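Signal recognition particle receptor FtsY (Sulfolobus acidocaldarius, PDB 5L3S) is the receptor for the signal recognition particle, an SRP54-type protein that joins a helical bundle domain to a P-loop GTPase-family domain. Local coordinates at residues 129-138 / 183-192; 229-237 / 258-268. All coordinates share one frame; numbering follows the deposited sequence. Where two conformers were deposited one is given.

Both contacts belong to the SRP54-type GTPase domain, but they tie together different kinds of element in separate places, their centres about 26 Å apart and their nearest atoms about 7 Å apart. Interaction 1 (129-138 / 183-192) pairs two parallel strands of the central sheet; it is largely buried, depends on backbone hydrogen bonds, and runs from a polar, glycerol-bound end to the nucleotide and magnesium end. Interaction 2 (229-237 / 258-268) packs two helices against each other, is partly buried, and has no backbone-to-backbone hydrogen bond across it, resting on an apolar seam with salt bridges beside it. The strand pair buries 809 Å², the helix pair 485 Å².

Interaction 1 (129-138 / 183-192); sequences NLSTIIAASD and NIDVVLIDTA. With GOL (glycerol), chain V.
Strands 132-137 and 186-191 run parallel, their axes 4.7 Å apart and inclined at 22°, and backbone bonds alternate along them: Ile133 N gives to Val186 O, Leu188 N to Ile133 O (3.0 Å), Ala135 N to Leu188 O and Asp190 N to Ala135 O. Ahead of the strands, Ser131 and Asp185 exchange bonds. Ser131 N reaches Asp185 OD2 (2.9 Å) on the carboxylate's anti side, 31° out of its plane, while Asp185 N gives a fairly straight bond to Ser131 OG. With chi1 at 59°, that hydroxyl sits between its own backbone N and carbonyl carbon, where it also bonds glycerol O3 at 2.7 Å. Asp185 OD1 forms a salt bridge with Lys100.

On one face, Ile133 presents two branches: CG1 lies 3.7 Å from Val187 CG2, and CG2 meets Ile184 CG2 at 3.9 Å, the Ile184 side chain crossing it at about a right angle. Farther along, Ala135 CB touches Ile189 CG1 at 4.0 Å. At the nucleotide end, one water links Ser137 O to Ala192 N; Asp138 touches the bound GNP, and Asp190, bonded to Thr115, lies near the magnesium ion. Helix 168-181 packs on the Ile133 and Ala135 face, helices 114-127 and 144-155 on the Thr132 and Ile134 face, while strands 158-160 and 102-107 flank the pair.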
ATOM      1  N   ASN B 129     -12.636  26.016  12.534  1.00 42.82           N
ATOM      2  CA  ASN B 129     -13.136  27.291  12.009  1.00 38.86           C
ATOM      3  C   ASN B 129     -12.254  27.959  10.952  1.00 37.65           C
ATOM      4  O   ASN B 129     -12.159  29.185  10.895  1.00 46.19           O
ATOM      5  CB  ASN B 129     -13.442  28.260  13.156  1.00 46.72           C
ATOM      6  CG  ASN B 129     -14.472  27.702  14.115  1.00 61.97           C
ATOM      7  OD1 ASN B 129     -15.626  27.480  13.743  1.00 65.13           O
ATOM      8  ND2 ASN B 129     -14.062  27.467  15.359  1.00 71.70           N
ATOM      9  N   LEU B 130     -11.618  27.153  10.109  1.00 30.09           N
ATOM     10  CA  LEU B 130     -10.831  27.675   8.996  1.00 36.80           C
ATOM     11  C   LEU B 130     -11.543  27.420   7.666  1.00 40.20           C
ATOM     12  O   LEU B 130     -11.927  26.293   7.388  1.00 33.58           O
ATOM     13  CB  LEU B 130      -9.446  27.018   8.986  1.00 31.54           C
ATOM     14  CG  LEU B 130      -8.600  27.408  10.203  1.00 37.25           C
ATOM     15  CD1 LEU B 130      -7.388  26.505  10.358  1.00 36.49           C
ATOM     16  CD2 LEU B 130      -8.174  28.850  10.084  1.00 35.08           C
ATOM     17  N   SER B 131     -11.718  28.457   6.846  1.00 30.72           N
ATOM     18  CA  SER B 131     -12.361  28.275   5.539  1.00 29.07           C
ATOM     19  C   SER B 131     -11.413  27.593   4.546  1.00 34.60           C
ATOM     20  O   SER B 131     -10.185  27.732   4.632  1.00 28.33           O
ATOM     21  CB  SER B 131     -12.908  29.601   4.987  1.00 35.76           C
ATOM     22  OG  SER B 131     -11.893  30.580   4.839  1.00 33.67           O
ATOM     23  N   THR B 132     -11.964  26.813   3.620  1.00 26.95           N
ATOM     24  CA  THR B 132     -11.140  26.005   2.732  0.58 30.66           C
ATOM     25  C   THR B 132     -11.755  25.870   1.351  1.00 27.80           C
ATOM     26  O   THR B 132     -12.977  25.827   1.220  1.00 31.68           O
ATOM     27  CB  THR B 132     -10.977  24.567   3.282  0.58 33.45           C
ATOM     28  OG1 THR B 132     -12.259  23.927   3.327  0.58 39.01           O
ATOM     29  CG2 THR B 132     -10.379  24.572   4.679  0.58 24.24           C
ATOM     30  N   ILE B 133     -10.912  25.788   0.331  1.00 28.62           N
ATOM     31  CA  ILE B 133     -11.373  25.347  -0.984  1.00 31.65           C
ATOM     32  C   ILE B 133     -10.412  24.286  -1.485  1.00 28.96           C
ATOM     33  O   ILE B 133      -9.248  24.228  -1.069  1.00 28.70           O
ATOM     34  CB  ILE B 133     -11.482  26.483  -2.026  1.00 35.90           C
ATOM     35  CG1 ILE B 133     -10.101  26.992  -2.428  1.00 41.08           C
ATOM     36  CG2 ILE B 133     -12.365  27.617  -1.521  1.00 34.04           C
ATOM     37  CD1 ILE B 133     -10.157  28.051  -3.505  1.00 52.39           C
ATOM     38  N   ILE B 134     -10.903  23.429  -2.372  1.00 24.34           N
ATOM     39  CA  ILE B 134     -10.109  22.340  -2.902  1.00 22.50           C
ATOM     40  C   ILE B 134      -9.846  22.599  -4.371  1.00 25.96           C
ATOM     41  O   ILE B 134     -10.757  22.986  -5.107  1.00 26.34           O
ATOM     42  CB  ILE B 134     -10.878  21.009  -2.796  1.00 24.72           C
ATOM     43  CG1 ILE B 134     -11.308  20.759  -1.349  1.00 28.66           C
ATOM     44  CG2 ILE B 134     -10.055  19.861  -3.389  1.00 20.95           C
ATOM     45  CD1 ILE B 134     -12.267  19.593  -1.173  1.00 28.84           C
ATOM     46  N   ALA B 135      -8.592  22.414  -4.777  1.00 24.82           N
ATOM     47  CA  ALA B 135      -8.215  22.416  -6.183  1.00 25.13           C
ATOM     48  C   ALA B 135      -8.206  20.973  -6.695  1.00 20.36           C
ATOM     49  O   ALA B 135      -7.439  20.132  -6.202  1.00 24.41           O
ATOM     50  CB  ALA B 135      -6.843  23.029  -6.350  1.00 23.99           C
ATOM     51  N   ALA B 136      -9.047  20.694  -7.687  1.00 22.45           N
ATOM     52  CA  ALA B 136      -9.114  19.372  -8.314  1.00 22.12           C
ATOM     53  C   ALA B 136      -8.014  19.220  -9.355  1.00 22.64           C
ATOM     54  O   ALA B 136      -8.279  19.170 -10.554  1.00 23.07           O
ATOM     55  CB  ALA B 136     -10.484  19.154  -8.940  1.00 20.44           C
ATOM     56  N   SER B 137      -6.770  19.136  -8.895  1.00 22.22           N
ATOM     57  CA  SER B 137      -5.626  19.127  -9.807  1.00 23.13           C
ATOM     58  C   SER B 137      -5.160  17.728 -10.269  1.00 24.05           C
ATOM     59  O   SER B 137      -4.104  17.609 -10.875  1.00 27.92           O
ATOM     60  CB  SER B 137      -4.459  19.933  -9.224  1.00 24.07           C
ATOM     61  OG  SER B 137      -4.692  21.333  -9.353  1.00 26.21           O
ATOM     62  N   ASP B 138      -5.938  16.685  -9.969  1.00 20.21           N
ATOM     63  CA  ASP B 138      -5.828  15.414 -10.710  1.00 20.32           C
ATOM     64  C   ASP B 138      -6.743  15.518 -11.913  1.00 21.63           C
ATOM     65  O   ASP B 138      -7.953  15.324 -11.799  1.00 23.36           O
ATOM     66  CB  ASP B 138      -6.263  14.222  -9.861  1.00 16.20           C
ATOM     67  CG  ASP B 138      -6.202  12.884 -10.619  1.00 21.81           C
ATOM     68  OD1 ASP B 138      -5.999  12.862 -11.854  1.00 26.29           O
ATOM     69  OD2 ASP B 138      -6.378  11.838  -9.959  1.00 24.72           O
ATOM     70  N   ASN B 183     -10.656  35.826   0.331  1.00 37.62           N
ATOM     71  CA  ASN B 183     -10.034  35.727   1.650  1.00 32.58           C
ATOM     72  C   ASN B 183     -10.283  34.378   2.339  1.00 32.55           C
ATOM     73  O   ASN B 183     -10.547  34.321   3.540  1.00 34.09           O
ATOM     74  CB  ASN B 183     -10.484  36.892   2.545  1.00 38.48           C
ATOM     75  CG  ASN B 183      -9.869  38.212   2.133  1.00 39.69           C
ATOM     76  OD1 ASN B 183      -8.650  38.324   2.005  1.00 44.78           O
ATOM     77  ND2 ASN B 183     -10.709  39.215   1.904  1.00 37.78           N
ATOM     78  N   ILE B 184     -10.215  33.305   1.554  1.00 35.51           N
ATOM     79  CA  ILE B 184     -10.297  31.931   2.051  1.00 31.21           C
ATOM     80  C   ILE B 184      -9.016  31.568   2.805  1.00 36.11           C
ATOM     81  O   ILE B 184      -7.918  31.909   2.368  1.00 33.18           O
ATOM     82  CB  ILE B 184     -10.509  30.953   0.871  1.00 31.24           C
ATOM     83  CG1 ILE B 184     -11.792  31.291   0.105  1.00 34.99           C
ATOM     84  CG2 ILE B 184     -10.495  29.486   1.330  1.00 25.99           C
ATOM     85  CD1 ILE B 184     -13.012  31.439   0.973  1.00 38.02           C
ATOM     86  N   ASP B 185      -9.156  30.883   3.937  1.00 28.20           N
ATOM     87  CA  ASP B 185      -8.014  30.590   4.798  1.00 31.78           C
ATOM     88  C   ASP B 185      -7.040  29.585   4.185  1.00 37.27           C
ATOM     89  O   ASP B 185      -5.818  29.734   4.300  1.00 33.01           O
ATOM     90  CB  ASP B 185      -8.476  30.058   6.163  1.00 31.04           C
ATOM     91  CG  ASP B 185      -9.215  31.099   6.988  1.00 36.40           C
ATOM     92  OD1 ASP B 185      -8.900  32.303   6.883  1.00 34.91           O
ATOM     93  OD2 ASP B 185     -10.115  30.702   7.759  1.00 38.84           O
ATOM     94  N   VAL B 186      -7.583  28.549   3.551  1.00 27.60           N
ATOM     95  CA  VAL B 186      -6.760  27.446   3.089  1.00 28.82           C
ATOM     96  C   VAL B 186      -7.152  26.959   1.691  1.00 28.43           C
ATOM     97  O   VAL B 186      -8.334  26.831   1.382  1.00 28.06           O
ATOM     98  CB  VAL B 186      -6.866  26.258   4.068  1.00 27.94           C
ATOM     99  CG1 VAL B 186      -6.110  25.048   3.535  1.00 28.62           C
ATOM    100  CG2 VAL B 186      -6.380  26.659   5.467  1.00 31.94           C
ATOM    101  N   VAL B 187      -6.151  26.673   0.857  1.00 27.57           N
ATOM    102  CA  VAL B 187      -6.363  25.904  -0.363  1.00 22.49           C
ATOM    103  C   VAL B 187      -5.675  24.536  -0.256  1.00 24.75           C
ATOM    104  O   VAL B 187      -4.501  24.460   0.109  1.00 26.29           O
ATOM    105  CB  VAL B 187      -5.804  26.636  -1.594  1.00 24.92           C
ATOM    106  CG1 VAL B 187      -5.868  25.722  -2.853  1.00 26.22           C
ATOM    107  CG2 VAL B 187      -6.551  27.928  -1.809  1.00 29.27           C
ATOM    108  N   LEU B 188      -6.408  23.468  -0.580  1.00 25.56           N
ATOM    109  CA  LEU B 188      -5.856  22.109  -0.580  1.00 25.50           C
ATOM    110  C   LEU B 188      -5.811  21.605  -2.004  1.00 27.16           C
ATOM    111  O   LEU B 188      -6.842  21.527  -2.649  1.00 23.54           O
ATOM    112  CB  LEU B 188      -6.741  21.166   0.247  1.00 23.47           C
ATOM    113  CG  LEU B 188      -6.966  21.635   1.680  1.00 28.27           C
ATOM    114  CD1 LEU B 188      -7.857  20.665   2.418  1.00 35.74           C
ATOM    115  CD2 LEU B 188      -5.632  21.747   2.366  1.00 23.56           C
ATOM    116  N   ILE B 189      -4.621  21.246  -2.481  1.00 23.17           N
ATOM    117  CA  ILE B 189      -4.438  20.809  -3.856  1.00 21.79           C
ATOM    118  C   ILE B 189      -4.326  19.289  -3.957  1.00 22.74           C
ATOM    119  O   ILE B 189      -3.408  18.695  -3.395  1.00 21.96           O
ATOM    120  CB  ILE B 189      -3.186  21.473  -4.469  1.00 22.57           C
ATOM    121  CG1 ILE B 189      -3.329  23.007  -4.368  1.00 22.22           C
ATOM    122  CG2 ILE B 189      -3.003  21.025  -5.922  1.00 21.04           C
ATOM    123  CD1 ILE B 189      -2.069  23.790  -4.705  1.00 20.65           C
ATOM    124  N   ASP B 190      -5.279  18.668  -4.647  1.00 19.38           N
ATOM    125  CA  ASP B 190      -5.210  17.227  -4.916  1.00 21.68           C
ATOM    126  C   ASP B 190      -4.377  17.037  -6.167  1.00 25.42           C
ATOM    127  O   ASP B 190      -4.444  17.857  -7.079  1.00 20.54           O
ATOM    128  CB  ASP B 190      -6.626  16.654  -5.122  1.00 19.58           C
ATOM    129  CG  ASP B 190      -6.690  15.119  -4.937  1.00 24.48           C
ATOM    130  OD1 ASP B 190      -5.664  14.510  -4.570  1.00 19.26           O
ATOM    131  OD2 ASP B 190      -7.782  14.543  -5.135  1.00 25.51           O
ATOM    132  N   THR B 191      -3.598  15.955  -6.232  1.00 21.43           N
ATOM    133  CA  THR B 191      -2.820  15.669  -7.429  1.00 21.54           C
ATOM    134  C   THR B 191      -2.993  14.207  -7.803  1.00 24.67           C
ATOM    135  O   THR B 191      -3.331  13.371  -6.953  1.00 22.09           O
ATOM    136  CB  THR B 191      -1.289  15.966  -7.243  1.00 19.77           C
ATOM    137  OG1 THR B 191      -0.719  15.051  -6.295  1.00 22.42           O
ATOM    138  CG2 THR B 191      -1.047  17.392  -6.784  1.00 23.07           C
ATOM    139  N   ALA B 192      -2.792  13.896  -9.079  1.00 21.25           N
ATOM    140  CA  ALA B 192      -2.863  12.496  -9.504  1.00 17.18           C
ATOM    141  C   ALA B 192      -1.776  11.628  -8.862  1.00 21.20           C
ATOM    142  O   ALA B 192      -0.688  12.102  -8.528  1.00 21.68           O
ATOM    143  CB  ALA B 192      -2.794  12.392 -11.016  1.00 15.96           C
TER
HETATM  144  C1  GOL V 405     -11.632  33.430   9.559  1.00 42.25           C
HETATM  145  O1  GOL V 405     -11.282  32.086   9.850  1.00 47.85           O
HETATM  146  C2  GOL V 405     -11.835  33.665   8.060  1.00 45.11           C
HETATM  147  O2  GOL V 405     -10.586  33.812   7.431  1.00 54.13           O
HETATM  148  C3  GOL V 405     -12.593  32.527   7.380  1.00 52.93           C
HETATM  149  O3  GOL V 405     -12.870  32.816   6.013  1.00 40.83           O
HETATM  150  O   HOH W   1      -2.130  15.853 -11.010  1.00 20.61           O

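Interaction 2 (229-237 / 258-268)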
ATOM      1  N   ALA B 229       7.793   1.838   1.014  1.00 26.49           N
ATOM      2  CA  ALA B 229       7.326   3.129   1.523  1.00 27.30           C
ATOM      3  C   ALA B 229       8.504   4.073   1.840  1.00 30.84           C
ATOM      4  O   ALA B 229       8.460   5.278   1.550  1.00 25.29           O
ATOM      5  CB  ALA B 229       6.427   2.928   2.742  1.00 27.43           C
ATOM      6  N   LEU B 230       9.560   3.517   2.425  1.00 25.48           N
ATOM      7  CA  LEU B 230      10.765   4.289   2.684  1.00 29.46           C
ATOM      8  C   LEU B 230      11.423   4.702   1.369  1.00 29.58           C
ATOM      9  O   LEU B 230      11.932   5.815   1.240  1.00 29.02           O
ATOM     10  CB  LEU B 230      11.751   3.520   3.577  1.00 25.93           C
ATOM     11  CG  LEU B 230      13.048   4.262   3.931  1.00 27.94           C
ATOM     12  CD1 LEU B 230      12.748   5.584   4.666  1.00 25.40           C
ATOM     13  CD2 LEU B 230      14.041   3.398   4.740  1.00 31.00           C
ATOM     14  N   GLU B 231      11.416   3.804   0.393  1.00 24.42           N
ATOM     15  CA  GLU B 231      11.964   4.133  -0.921  1.00 29.47           C
ATOM     16  C   GLU B 231      11.176   5.260  -1.602  1.00 24.49           C
ATOM     17  O   GLU B 231      11.765   6.164  -2.189  1.00 24.41           O
ATOM     18  CB  GLU B 231      12.024   2.896  -1.823  1.00 34.05           C
ATOM     19  CG  GLU B 231      12.706   3.148  -3.160  1.00 36.77           C
ATOM     20  CD  GLU B 231      14.220   3.186  -3.045  1.00 46.03           C
ATOM     21  OE1 GLU B 231      14.749   2.963  -1.926  1.00 44.93           O
ATOM     22  OE2 GLU B 231      14.883   3.430  -4.080  1.00 47.18           O
ATOM     23  N   GLN B 232       9.851   5.202  -1.521  1.00 20.47           N
ATOM     24  CA  GLN B 232       9.001   6.308  -1.992  1.00 21.49           C
ATOM     25  C   GLN B 232       9.362   7.633  -1.305  1.00 26.52           C
ATOM     26  O   GLN B 232       9.532   8.669  -1.948  1.00 29.75           O
ATOM     27  CB  GLN B 232       7.515   6.000  -1.731  1.00 23.48           C
ATOM     28  CG  GLN B 232       6.938   4.837  -2.534  1.00 23.34           C
ATOM     29  CD  GLN B 232       5.582   4.406  -2.011  1.00 22.33           C
ATOM     30  OE1 GLN B 232       4.826   5.212  -1.456  1.00 22.73           O
ATOM     31  NE2 GLN B 232       5.271   3.128  -2.172  1.00 20.73           N
ATOM     32  N   ALA B 233       9.466   7.592   0.009  1.00 26.33           N
ATOM     33  CA  ALA B 233       9.816   8.779   0.783  1.00 31.08           C
ATOM     34  C   ALA B 233      11.180   9.360   0.409  1.00 32.64           C
ATOM     35  O   ALA B 233      11.320  10.579   0.328  1.00 29.44           O
ATOM     36  CB  ALA B 233       9.756   8.471   2.262  1.00 27.83           C
ATOM     37  N   ARG B 234      12.181   8.496   0.201  1.00 29.14           N
ATOM     38  CA  ARG B 234      13.536   8.949  -0.152  1.00 31.74           C
ATOM     39  C   ARG B 234      13.580   9.625  -1.519  1.00 30.94           C
ATOM     40  O   ARG B 234      14.154  10.706  -1.680  1.00 31.84           O
ATOM     41  CB  ARG B 234      14.520   7.779  -0.197  1.00 29.41           C
ATOM     42  CG  ARG B 234      14.973   7.240   1.133  1.00 36.73           C
ATOM     43  CD  ARG B 234      16.036   6.179   0.887  1.00 45.05           C
ATOM     44  NE  ARG B 234      16.442   5.491   2.107  1.00 55.87           N
ATOM     45  CZ  ARG B 234      17.311   5.970   2.990  1.00 56.68           C
ATOM     46  NH1 ARG B 234      17.875   7.160   2.809  1.00 56.78           N
ATOM     47  NH2 ARG B 234      17.618   5.246   4.060  1.00 61.29           N
ATOM     48  N   HIS B 235      13.002   8.948  -2.504  1.00 28.54           N
ATOM     49  CA  HIS B 235      12.970   9.435  -3.873  1.00 33.27           C
ATOM     50  C   HIS B 235      12.224  10.752  -3.981  1.00 32.10           C
ATOM     51  O   HIS B 235      12.707  11.678  -4.616  1.00 32.40           O
ATOM     52  CB  HIS B 235      12.323   8.405  -4.797  1.00 36.80           C
ATOM     53  CG  HIS B 235      13.266   7.352  -5.280  1.00 46.95           C
ATOM     54  ND1 HIS B 235      13.976   7.475  -6.454  1.00 53.04           N
ATOM     55  CD2 HIS B 235      13.609   6.154  -4.753  1.00 52.67           C
ATOM     56  CE1 HIS B 235      14.724   6.399  -6.626  1.00 56.87           C
ATOM     57  NE2 HIS B 235      14.517   5.579  -5.610  1.00 53.12           N
ATOM     58  N   PHE B 236      11.045  10.823  -3.375  1.00 28.55           N
ATOM     59  CA  PHE B 236      10.237  12.045  -3.426  1.00 30.77           C
ATOM     60  C   PHE B 236      10.940  13.200  -2.716  1.00 32.19           C
ATOM     61  O   PHE B 236      10.863  14.351  -3.151  1.00 31.60           O
ATOM     62  CB  PHE B 236       8.845  11.812  -2.817  1.00 26.50           C
ATOM     63  CG  PHE B 236       7.832  11.262  -3.788  1.00 25.94           C
ATOM     64  CD1 PHE B 236       7.622  11.868  -5.018  1.00 34.78           C
ATOM     65  CD2 PHE B 236       7.065  10.162  -3.457  1.00 20.25           C
ATOM     66  CE1 PHE B 236       6.670  11.360  -5.908  1.00 35.51           C
ATOM     67  CE2 PHE B 236       6.110   9.644  -4.343  1.00 25.21           C
ATOM     68  CZ  PHE B 236       5.917  10.242  -5.565  1.00 25.87           C
ATOM     69  N   GLU B 237      11.639  12.904  -1.627  1.00 31.63           N
ATOM     70  CA  GLU B 237      12.369  13.957  -0.937  1.00 28.84           C
ATOM     71  C   GLU B 237      13.484  14.502  -1.830  1.00 34.94           C
ATOM     72  O   GLU B 237      13.699  15.711  -1.890  1.00 37.56           O
ATOM     73  CB  GLU B 237      12.922  13.471   0.412  1.00 30.83           C
ATOM     74  CG  GLU B 237      13.943  14.411   1.055  1.00 41.12           C
ATOM     75  CD  GLU B 237      13.404  15.816   1.281  1.00 47.32           C
ATOM     76  OE1 GLU B 237      12.167  15.987   1.373  1.00 42.76           O
ATOM     77  OE2 GLU B 237      14.221  16.756   1.365  1.00 51.39           O
ATOM     78  N   ILE B 258       7.051   2.474   9.240  1.00 27.59           N
ATOM     79  CA  ILE B 258       7.542   3.545   8.354  1.00 30.25           C
ATOM     80  C   ILE B 258       7.754   4.871   9.102  1.00 25.12           C
ATOM     81  O   ILE B 258       8.678   5.617   8.797  1.00 24.06           O
ATOM     82  CB  ILE B 258       6.610   3.785   7.109  1.00 31.43           C
ATOM     83  CG1 ILE B 258       7.196   4.844   6.169  1.00 25.32           C
ATOM     84  CG2 ILE B 258       5.210   4.214   7.515  1.00 26.26           C
ATOM     85  CD1 ILE B 258       8.518   4.431   5.526  1.00 29.05           C
ATOM     86  N   ALA B 259       6.901   5.154  10.079  1.00 23.80           N
ATOM     87  CA  ALA B 259       7.044   6.362  10.911  1.00 28.00           C
ATOM     88  C   ALA B 259       8.443   6.480  11.543  1.00 30.57           C
ATOM     89  O   ALA B 259       9.055   7.551  11.546  1.00 28.51           O
ATOM     90  CB  ALA B 259       5.974   6.384  12.001  1.00 27.24           C
ATOM     91  N   LEU B 260       8.943   5.368  12.072  1.00 28.59           N
ATOM     92  CA  LEU B 260      10.268   5.338  12.677  1.00 27.85           C
ATOM     93  C   LEU B 260      11.360   5.508  11.622  1.00 26.45           C
ATOM     94  O   LEU B 260      12.315   6.266  11.822  1.00 30.82           O
ATOM     95  CB  LEU B 260      10.471   4.021  13.442  1.00 31.85           C
ATOM     96  CG  LEU B 260      11.820   3.772  14.116  1.00 33.83           C
ATOM     97  CD1 LEU B 260      12.259   4.988  14.947  1.00 33.26           C
ATOM     98  CD2 LEU B 260      11.745   2.511  14.986  1.00 29.74           C
ATOM     99  N   SER B 261      11.218   4.801  10.500  1.00 29.46           N
ATOM    100  CA  SER B 261      12.195   4.882   9.417  1.00 31.44           C
ATOM    101  C   SER B 261      12.322   6.300   8.846  1.00 32.87           C
ATOM    102  O   SER B 261      13.423   6.762   8.558  1.00 33.42           O
ATOM    103  CB  SER B 261      11.859   3.882   8.307  1.00 32.08           C
ATOM    104  OG  SER B 261      12.085   2.559   8.761  1.00 35.52           O
ATOM    105  N   LEU B 262      11.185   6.966   8.682  1.00 29.23           N
ATOM    106  CA  LEU B 262      11.136   8.342   8.198  1.00 35.99           C
ATOM    107  C   LEU B 262      11.907   9.302   9.103  1.00 33.77           C
ATOM    108  O   LEU B 262      12.698  10.121   8.632  1.00 32.64           O
ATOM    109  CB  LEU B 262       9.687   8.804   8.118  1.00 33.04           C
ATOM    110  CG  LEU B 262       8.869   8.294   6.950  1.00 36.38           C
ATOM    111  CD1 LEU B 262       7.427   8.694   7.159  1.00 29.51           C
ATOM    112  CD2 LEU B 262       9.431   8.907   5.695  1.00 35.56           C
ATOM    113  N   ALA B 263      11.656   9.203  10.401  1.00 29.40           N
ATOM    114  CA  ALA B 263      12.348  10.041  11.366  1.00 29.58           C
ATOM    115  C   ALA B 263      13.828   9.691  11.408  1.00 37.71           C
ATOM    116  O   ALA B 263      14.684  10.577  11.366  1.00 35.02           O
ATOM    117  CB  ALA B 263      11.725   9.888  12.740  1.00 36.17           C
ATOM    118  N   TYR B 264      14.130   8.397  11.474  1.00 37.38           N
ATOM    119  CA  TYR B 264      15.508   7.950  11.649  1.00 36.31           C
ATOM    120  C   TYR B 264      16.371   8.243  10.417  1.00 35.07           C
ATOM    121  O   TYR B 264      17.475   8.760  10.544  1.00 37.76           O
ATOM    122  CB  TYR B 264      15.553   6.454  12.017  1.00 32.22           C
ATOM    123  CG  TYR B 264      16.910   5.949  12.423  1.00 35.10           C
ATOM    124  CD1 TYR B 264      17.797   5.441  11.483  1.00 39.89           C
ATOM    125  CD2 TYR B 264      17.311   5.977  13.756  1.00 37.80           C
ATOM    126  CE1 TYR B 264      19.046   4.977  11.861  1.00 39.14           C
ATOM    127  CE2 TYR B 264      18.545   5.515  14.139  1.00 39.75           C
ATOM    128  CZ  TYR B 264      19.411   5.019  13.192  1.00 39.13           C
ATOM    129  OH  TYR B 264      20.648   4.565  13.589  1.00 44.28           O
ATOM    130  N   GLU B 265      15.864   7.921   9.232  1.00 34.67           N
ATOM    131  CA  GLU B 265      16.607   8.111   7.984  1.00 39.43           C
ATOM    132  C   GLU B 265      16.512   9.503   7.359  1.00 39.93           C
ATOM    133  O   GLU B 265      17.505  10.024   6.860  1.00 44.23           O
ATOM    134  CB  GLU B 265      16.135   7.108   6.927  1.00 35.14           C
ATOM    135  CG  GLU B 265      16.602   5.711   7.174  1.00 40.82           C
ATOM    136  CD  GLU B 265      18.098   5.604   7.061  1.00 51.40           C
ATOM    137  OE1 GLU B 265      18.654   6.170   6.094  1.00 52.15           O
ATOM    138  OE2 GLU B 265      18.713   4.969   7.939  1.00 54.07           O
ATOM    139  N   LEU B 266      15.313  10.078   7.349  1.00 35.25           N
ATOM    140  CA  LEU B 266      15.048  11.269   6.541  1.00 37.15           C
ATOM    141  C   LEU B 266      14.750  12.519   7.360  1.00 39.02           C
ATOM    142  O   LEU B 266      14.577  13.598   6.796  1.00 38.51           O
ATOM    143  CB  LEU B 266      13.882  11.009   5.588  1.00 29.49           C
ATOM    144  CG  LEU B 266      14.065   9.810   4.654  1.00 31.53           C
ATOM    145  CD1 LEU B 266      12.840   9.607   3.778  1.00 33.03           C
ATOM    146  CD2 LEU B 266      15.314  10.003   3.824  1.00 37.45           C
ATOM    147  N   LYS B 267      14.694  12.364   8.681  1.00 34.49           N
ATOM    148  CA  LYS B 267      14.276  13.439   9.573  1.00 39.85           C
ATOM    149  C   LYS B 267      12.947  14.046   9.151  1.00 34.10           C
ATOM    150  O   LYS B 267      12.774  15.261   9.216  1.00 35.44           O
ATOM    151  CB  LYS B 267      15.355  14.534   9.690  1.00 42.44           C
ATOM    152  CG  LYS B 267      16.622  14.069  10.395  1.00 47.08           C
ATOM    153  CD  LYS B 267      16.253  13.317  11.658  1.00 57.95           C
ATOM    154  CE  LYS B 267      17.339  12.349  12.095  1.00 65.25           C
ATOM    155  NZ  LYS B 267      16.814  11.395  13.111  1.00 64.55           N
ATOM    156  N   LYS B 268      12.015  13.202   8.711  1.00 27.83           N
ATOM    157  CA  LYS B 268      10.706  13.679   8.273  1.00 27.45           C
ATOM    158  C   LYS B 268       9.641  13.232   9.265  1.00 32.28           C
ATOM    159  O   LYS B 268       9.662  12.101   9.736  1.00 34.64           O
ATOM    160  CB  LYS B 268      10.370  13.157   6.865  1.00 27.63           C
ATOM    161  CG  LYS B 268      11.265  13.733   5.781  1.00 32.34           C
ATOM    162  CD  LYS B 268      11.011  15.235   5.601  1.00 37.69           C
ATOM    163  CE  LYS B 268      11.838  15.793   4.449  1.00 35.61           C
ATOM    164  NZ  LYS B 268      11.847  17.276   4.414  1.00 39.76           N
TER
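Leu230 enters helix 258-266 as a knob, its side chain seated among Ile258, Ser261, Glu265 and Leu266. Its CG is anti to the backbone N (chi1 -179°), which carries CD1 across to Ser261 CB and Leu266 CD1, both 4.1 Å away. Ile258 answers in the other direction: its CD1 presses on the backbone at Leu230 N (3.4 Å) and also meets Ala229 CB. One turn on, Ala233 offers only a methyl group, and two leucines converge on it. Leu262 CD2 lies 3.5 Å from Ala233 CB, closer than two methyl groups normally pack, and Leu266 CD1 approaches the same carbon at 3.6 Å. The other branch of Leu266, CD2, lies against Arg234 CG at 3.9 Å, so this leucine bridges the apolar seam and the arginine stem.

Arg234 is extended from CG to NE and carries its guanidinium over to Glu265. NH2 forms a salt bridge with OE1, which lies at the guanidinium edge, near its plane; the modelled 2.5 Å between Arg234 NH2 and Glu265 OE1 is shorter than expected, and the exact distance is doubtful. The two flat groups are nevertheless turned 56° apart, and the contact uses one nitrogen and one oxygen instead of a paired, coplanar arrangement. A second ion pair joins Glu237 OE1 to Lys268 NZ at 3.3 Å, the side chains crossing at about a right angle; Lys268 NZ also bonds Tyr242 O.

The segment axes approach to 10.1 Å with a signed crossing angle of -36°. Helices 41-55 and 66-85 bring the N-terminal helical part against 258-268, while Ile258 and Leu262 touch Leu221 of strand 216-222. Helices 228-239 and 258-266, side by side on the mainly parallel sheet, fit the alpha/beta P-loop GTPase fold.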